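Local structure of CHIR AB1 (Gallus gallus, 2VSD) at the interface of chains A and B. The protein is a chicken Fc receptor that binds the Fc region of antibody; its immunoglobulin domain is the part present. Residues are numbered along the deposited sequence; one frame, centred on the assembly and turned at random. Chains: chain A/B, CHIR AB1.

The interface of chains A and B. Residues chain A 34, 36, 38, 43, 46, 74, 76; chain B 34, 36, 38, 43, 46, 74, 76.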
ATOM      1  N   TRP A  34       9.409  -0.906   5.376  1.00 28.15           N
ATOM      2  CA  TRP A  34       8.475   0.002   4.696  1.00 26.11           C
ATOM      3  C   TRP A  34       7.293   0.170   5.625  1.00 24.91           C
ATOM      4  O   TRP A  34       6.748  -0.810   6.084  1.00 25.06           O
ATOM      5  CB  TRP A  34       8.038  -0.580   3.334  1.00 26.64           C
ATOM      6  CG  TRP A  34       9.007  -0.202   2.267  1.00 25.73           C
ATOM      7  CD1 TRP A  34      10.004  -0.989   1.729  1.00 27.42           C
ATOM      8  CD2 TRP A  34       9.125   1.076   1.637  1.00 26.61           C
ATOM      9  NE1 TRP A  34      10.697  -0.280   0.785  1.00 25.61           N
ATOM     10  CE2 TRP A  34      10.207   0.995   0.729  1.00 25.53           C
ATOM     11  CE3 TRP A  34       8.406   2.271   1.726  1.00 25.23           C
ATOM     12  CZ2 TRP A  34      10.568   2.047  -0.082  1.00 25.51           C
ATOM     13  CZ3 TRP A  34       8.781   3.332   0.929  1.00 28.13           C
ATOM     14  CH2 TRP A  34       9.852   3.215   0.033  1.00 27.84           C
ATOM     15  N   GLN A  36       3.454   1.782   6.396  1.00 20.84           N
ATOM     16  CA  GLN A  36       2.270   2.305   5.706  1.00 20.83           C
ATOM     17  C   GLN A  36       1.314   3.007   6.668  1.00 19.66           C
ATOM     18  O   GLN A  36       1.062   2.493   7.771  1.00 21.10           O
ATOM     19  CB  GLN A  36       1.515   1.154   5.095  1.00 19.98           C
ATOM     20  CG  GLN A  36       2.346   0.391   4.066  1.00 21.99           C
ATOM     21  CD  GLN A  36       1.623  -0.776   3.438  1.00 22.25           C
ATOM     22  OE1 GLN A  36       0.643  -1.306   3.982  1.00 23.40           O
ATOM     23  NE2 GLN A  36       2.137  -1.223   2.277  1.00 23.25           N
ATOM     24  N   TRP A  38      -2.633   3.956   6.871  1.00 16.67           N
ATOM     25  CA  TRP A  38      -3.925   3.595   6.281  1.00 17.52           C
ATOM     26  C   TRP A  38      -4.983   4.475   6.899  1.00 17.63           C
ATOM     27  O   TRP A  38      -4.929   4.766   8.119  1.00 17.61           O
ATOM     28  CB  TRP A  38      -4.267   2.153   6.623  1.00 16.94           C
ATOM     29  CG  TRP A  38      -3.430   1.190   5.852  1.00 19.45           C
ATOM     30  CD1 TRP A  38      -2.077   1.007   5.965  1.00 19.76           C
ATOM     31  CD2 TRP A  38      -3.887   0.296   4.836  1.00 19.07           C
ATOM     32  NE1 TRP A  38      -1.666   0.003   5.081  1.00 18.75           N
ATOM     33  CE2 TRP A  38      -2.755  -0.432   4.374  1.00 17.72           C
ATOM     34  CE3 TRP A  38      -5.152   0.017   4.283  1.00 18.68           C
ATOM     35  CZ2 TRP A  38      -2.838  -1.397   3.356  1.00 19.74           C
ATOM     36  CZ3 TRP A  38      -5.250  -0.958   3.277  1.00 20.73           C
ATOM     37  CH2 TRP A  38      -4.083  -1.662   2.821  1.00 21.22           C
ATOM     38  N   LEU A  43      -4.914   2.384   1.999  1.00 19.19           N
ATOM     39  CA  LEU A  43      -3.567   2.968   2.142  1.00 17.95           C
ATOM     40  C   LEU A  43      -3.565   4.446   1.768  1.00 18.93           C
ATOM     41  O   LEU A  43      -4.068   4.815   0.661  1.00 17.80           O
ATOM     42  CB  LEU A  43      -2.571   2.205   1.228  1.00 18.59           C
ATOM     43  CG  LEU A  43      -1.161   2.792   1.166  1.00 20.54           C
ATOM     44  CD1 LEU A  43      -0.497   2.378   2.452  1.00 23.87           C
ATOM     45  CD2 LEU A  43      -0.317   2.288  -0.058  1.00 19.72           C
ATOM     46  N   ASP A  46       2.987   5.826   2.348  1.00 23.17           N
ATOM     47  CA  ASP A  46       3.991   4.901   2.864  1.00 25.22           C
ATOM     48  C   ASP A  46       5.322   5.612   2.852  1.00 26.99           C
ATOM     49  O   ASP A  46       5.466   6.646   2.182  1.00 28.45           O
ATOM     50  CB  ASP A  46       4.013   3.557   2.117  1.00 25.23           C
ATOM     51  CG  ASP A  46       4.513   3.666   0.671  1.00 26.78           C
ATOM     52  OD1 ASP A  46       4.954   4.734   0.237  1.00 28.37           O
ATOM     53  OD2 ASP A  46       4.414   2.653  -0.030  1.00 29.91           O
ATOM     54  N   ARG A  74       0.924  -0.184   9.450  1.00 22.05           N
ATOM     55  CA  ARG A  74       1.292  -1.551   9.096  1.00 23.40           C
ATOM     56  C   ARG A  74       2.739  -1.440   8.643  1.00 23.21           C
ATOM     57  O   ARG A  74       3.129  -0.426   8.051  1.00 23.12           O
ATOM     58  CB  ARG A  74       0.415  -1.942   7.901  1.00 23.72           C
ATOM     59  CG  ARG A  74       0.511  -3.306   7.369  1.00 26.05           C
ATOM     60  CD  ARG A  74      -0.627  -3.450   6.416  1.00 24.79           C
ATOM     61  NE  ARG A  74      -0.664  -4.741   5.753  1.00 31.92           N
ATOM     62  CZ  ARG A  74      -0.492  -4.942   4.456  1.00 30.08           C
ATOM     63  NH1 ARG A  74      -0.215  -3.944   3.617  1.00 25.83           N
ATOM     64  NH2 ARG A  74      -0.557  -6.184   4.004  1.00 32.85           N
ATOM     65  N   GLN A  76       6.274  -3.719   6.783  1.00 24.89           N
ATOM     66  CA  GLN A  76       6.643  -4.855   5.941  1.00 26.13           C
ATOM     67  C   GLN A  76       8.139  -4.905   5.695  1.00 26.64           C
ATOM     68  O   GLN A  76       8.814  -3.877   5.541  1.00 26.33           O
ATOM     69  CB  GLN A  76       5.937  -4.794   4.567  1.00 27.41           C
ATOM     70  CG  GLN A  76       4.426  -4.728   4.597  1.00 26.76           C
ATOM     71  CD  GLN A  76       3.816  -4.862   3.203  1.00 26.61           C
ATOM     72  OE1 GLN A  76       4.291  -4.246   2.238  1.00 25.10           O
ATOM     73  NE2 GLN A  76       2.771  -5.670   3.096  1.00 28.09           N
TER
ATOM     74  N   TRP B  34       7.660  -7.474  -1.926  1.00 28.15           N
ATOM     75  CA  TRP B  34       6.227  -7.220  -1.725  1.00 26.11           C
ATOM     76  C   TRP B  34       5.729  -6.563  -2.993  1.00 24.91           C
ATOM     77  O   TRP B  34       6.319  -5.605  -3.443  1.00 25.06           O
ATOM     78  CB  TRP B  34       5.999  -6.312  -0.497  1.00 26.64           C
ATOM     79  CG  TRP B  34       5.915  -7.124   0.749  1.00 25.73           C
ATOM     80  CD1 TRP B  34       6.907  -7.314   1.689  1.00 27.42           C
ATOM     81  CD2 TRP B  34       4.803  -7.915   1.178  1.00 26.61           C
ATOM     82  NE1 TRP B  34       6.454  -8.141   2.682  1.00 25.61           N
ATOM     83  CE2 TRP B  34       5.185  -8.553   2.382  1.00 25.53           C
ATOM     84  CE3 TRP B  34       3.513  -8.123   0.683  1.00 25.23           C
ATOM     85  CZ2 TRP B  34       4.326  -9.360   3.092  1.00 25.51           C
ATOM     86  CZ3 TRP B  34       2.659  -8.949   1.383  1.00 28.13           C
ATOM     87  CH2 TRP B  34       3.066  -9.558   2.578  1.00 27.84           C
ATOM     88  N   GLN B  36       2.586  -4.748  -5.175  1.00 20.84           N
ATOM     89  CA  GLN B  36       1.305  -4.061  -4.983  1.00 20.83           C
ATOM     90  C   GLN B  36       0.535  -3.915  -6.294  1.00 19.66           C
ATOM     91  O   GLN B  36       1.136  -3.572  -7.327  1.00 21.10           O
ATOM     92  CB  GLN B  36       1.571  -2.669  -4.471  1.00 19.98           C
ATOM     93  CG  GLN B  36       2.297  -2.671  -3.128  1.00 21.99           C
ATOM     94  CD  GLN B  36       2.587  -1.291  -2.587  1.00 22.25           C
ATOM     95  OE1 GLN B  36       2.616  -0.294  -3.324  1.00 23.40           O
ATOM     96  NE2 GLN B  36       2.853  -1.226  -1.269  1.00 23.25           N
ATOM     97  N   TRP B  38      -2.338  -1.515  -7.875  1.00 16.67           N
ATOM     98  CA  TRP B  38      -2.972  -0.209  -7.675  1.00 17.52           C
ATOM     99  C   TRP B  38      -4.044  -0.043  -8.724  1.00 17.63           C
ATOM    100  O   TRP B  38      -3.852  -0.454  -9.894  1.00 17.61           O
ATOM    101  CB  TRP B  38      -1.951   0.900  -7.880  1.00 16.94           C
ATOM    102  CG  TRP B  38      -0.987   0.978  -6.745  1.00 19.45           C
ATOM    103  CD1 TRP B  38      -0.053   0.039  -6.396  1.00 19.76           C
ATOM    104  CD2 TRP B  38      -0.879   2.044  -5.799  1.00 19.07           C
ATOM    105  NE1 TRP B  38       0.666   0.488  -5.283  1.00 18.75           N
ATOM    106  CE2 TRP B  38       0.167   1.703  -4.897  1.00 17.72           C
ATOM    107  CE3 TRP B  38      -1.548   3.273  -5.638  1.00 18.68           C
ATOM    108  CZ2 TRP B  38       0.539   2.526  -3.821  1.00 19.74           C
ATOM    109  CZ3 TRP B  38      -1.173   4.112  -4.576  1.00 20.73           C
ATOM    110  CH2 TRP B  38      -0.124   3.728  -3.671  1.00 21.22           C
ATOM    111  N   LEU B  43      -3.948   1.967  -3.790  1.00 19.19           N
ATOM    112  CA  LEU B  43      -3.597   0.549  -3.590  1.00 17.95           C
ATOM    113  C   LEU B  43      -4.845  -0.317  -3.468  1.00 18.93           C
ATOM    114  O   LEU B  43      -5.759   0.010  -2.648  1.00 17.80           O
ATOM    115  CB  LEU B  43      -2.742   0.403  -2.302  1.00 18.59           C
ATOM    116  CG  LEU B  43      -2.421  -1.033  -1.890  1.00 20.54           C
ATOM    117  CD1 LEU B  43      -1.327  -1.483  -2.821  1.00 23.87           C
ATOM    118  CD2 LEU B  43      -1.949  -1.175  -0.400  1.00 19.72           C
ATOM    119  N   ASP B  46      -2.049  -6.286  -2.158  1.00 23.17           N
ATOM    120  CA  ASP B  46      -0.616  -6.558  -2.182  1.00 25.22           C
ATOM    121  C   ASP B  46      -0.418  -8.020  -1.861  1.00 26.99           C
ATOM    122  O   ASP B  46      -1.340  -8.672  -1.348  1.00 28.45           O
ATOM    123  CB  ASP B  46       0.191  -5.621  -1.267  1.00 25.23           C
ATOM    124  CG  ASP B  46      -0.068  -5.848   0.227  1.00 26.78           C
ATOM    125  OD1 ASP B  46      -0.776  -6.785   0.607  1.00 28.37           O
ATOM    126  OD2 ASP B  46       0.432  -5.032   1.009  1.00 29.91           O
ATOM    127  N   ARG B  74       3.638  -2.056  -8.528  1.00 22.05           N
ATOM    128  CA  ARG B  74       4.780  -1.430  -7.869  1.00 23.40           C
ATOM    129  C   ARG B  74       5.363  -2.538  -7.005  1.00 23.21           C
ATOM    130  O   ARG B  74       4.618  -3.377  -6.485  1.00 23.12           O
ATOM    131  CB  ARG B  74       4.211  -0.329  -6.966  1.00 23.72           C
ATOM    132  CG  ARG B  74       5.142   0.531  -6.226  1.00 26.05           C
ATOM    133  CD  ARG B  74       4.315   1.640  -5.671  1.00 24.79           C
ATOM    134  NE  ARG B  74       5.074   2.577  -4.861  1.00 31.92           N
ATOM    135  CZ  ARG B  74       4.916   2.770  -3.562  1.00 30.08           C
ATOM    136  NH1 ARG B  74       4.042   2.065  -2.844  1.00 25.83           N
ATOM    137  NH2 ARG B  74       5.687   3.665  -2.967  1.00 32.85           N
ATOM    138  N   GLN B  76       8.502  -3.536  -3.796  1.00 24.89           N
ATOM    139  CA  GLN B  76       9.314  -2.979  -2.716  1.00 26.13           C
ATOM    140  C   GLN B  76      10.112  -4.056  -2.006  1.00 26.64           C
ATOM    141  O   GLN B  76       9.654  -5.190  -1.808  1.00 26.33           O
ATOM    142  CB  GLN B  76       8.438  -2.264  -1.661  1.00 27.41           C
ATOM    143  CG  GLN B  76       7.551  -1.152  -2.176  1.00 26.76           C
ATOM    144  CD  GLN B  76       6.872  -0.385  -1.043  1.00 26.61           C
ATOM    145  OE1 GLN B  76       6.362  -0.984  -0.085  1.00 25.10           O
ATOM    146  NE2 GLN B  76       6.872   0.936  -1.147  1.00 28.09           N
TER
HETATM  147  O   HOH W   1      -5.609   0.188   0.097  1.00 19.26           O
HETATM  148  O   HOH W   2      -3.256   4.165  -1.888  1.00 19.26           O
HETATM  149  O   HOH W   3       6.920  -3.399   1.399  0.50 22.55           O
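This is a two-fold symmetric face-to-face contact between two immunoglobulin domains; each interaction recurs with the chains exchanged. The pairing may be one of crystal packing.

Charge pairing comes first. A:Asp46 and B:Arg74 meet tip to tip in a salt bridge, their planes nearly coplanar. B:Arg74 NH1 gives a fairly straight hydrogen bond to the syn lone pair of A:Asp46 OD2, at 2.9 Å. The same carboxylate oxygen takes a second bond from above its plane, from the amide B:Gln76 NE2 at 3.2 Å. A:Asp46 reaches both with CG tucked in on the side shared by the backbone N and C (chi1 68°).

At the edge of the guanidinium and in its plane, B:Gln36 OE1 accepts from the same B:Arg74 NH1, on a lone pair (2.8 Å), and from the indole B:Trp38 NE1 above the carbonyl plane. This second shell would help hold the arginine in place.

Stacking and apolar packing follow. The B:Gln76 amide lies over one face of A:Trp34, the planes 24° apart, with CD 3.9 Å from the five-membered ring centroid. An alanine at A:Trp34 would remove this indole face and would probably leave the B:Gln76 amide less well positioned for A:Asp46. A:Leu43 CD2 packs against B:Leu43 CB at 3.8 Å and touches the B:Trp38 benzo rim at CZ2.

Waters link A:Leu43 N to B:Leu43 O and A:Gln76 OE1 to B:Gln76 OE1.

Strands 33-39, 42-49 and 69-78 of each domain supply the contact, sheet facing sheet.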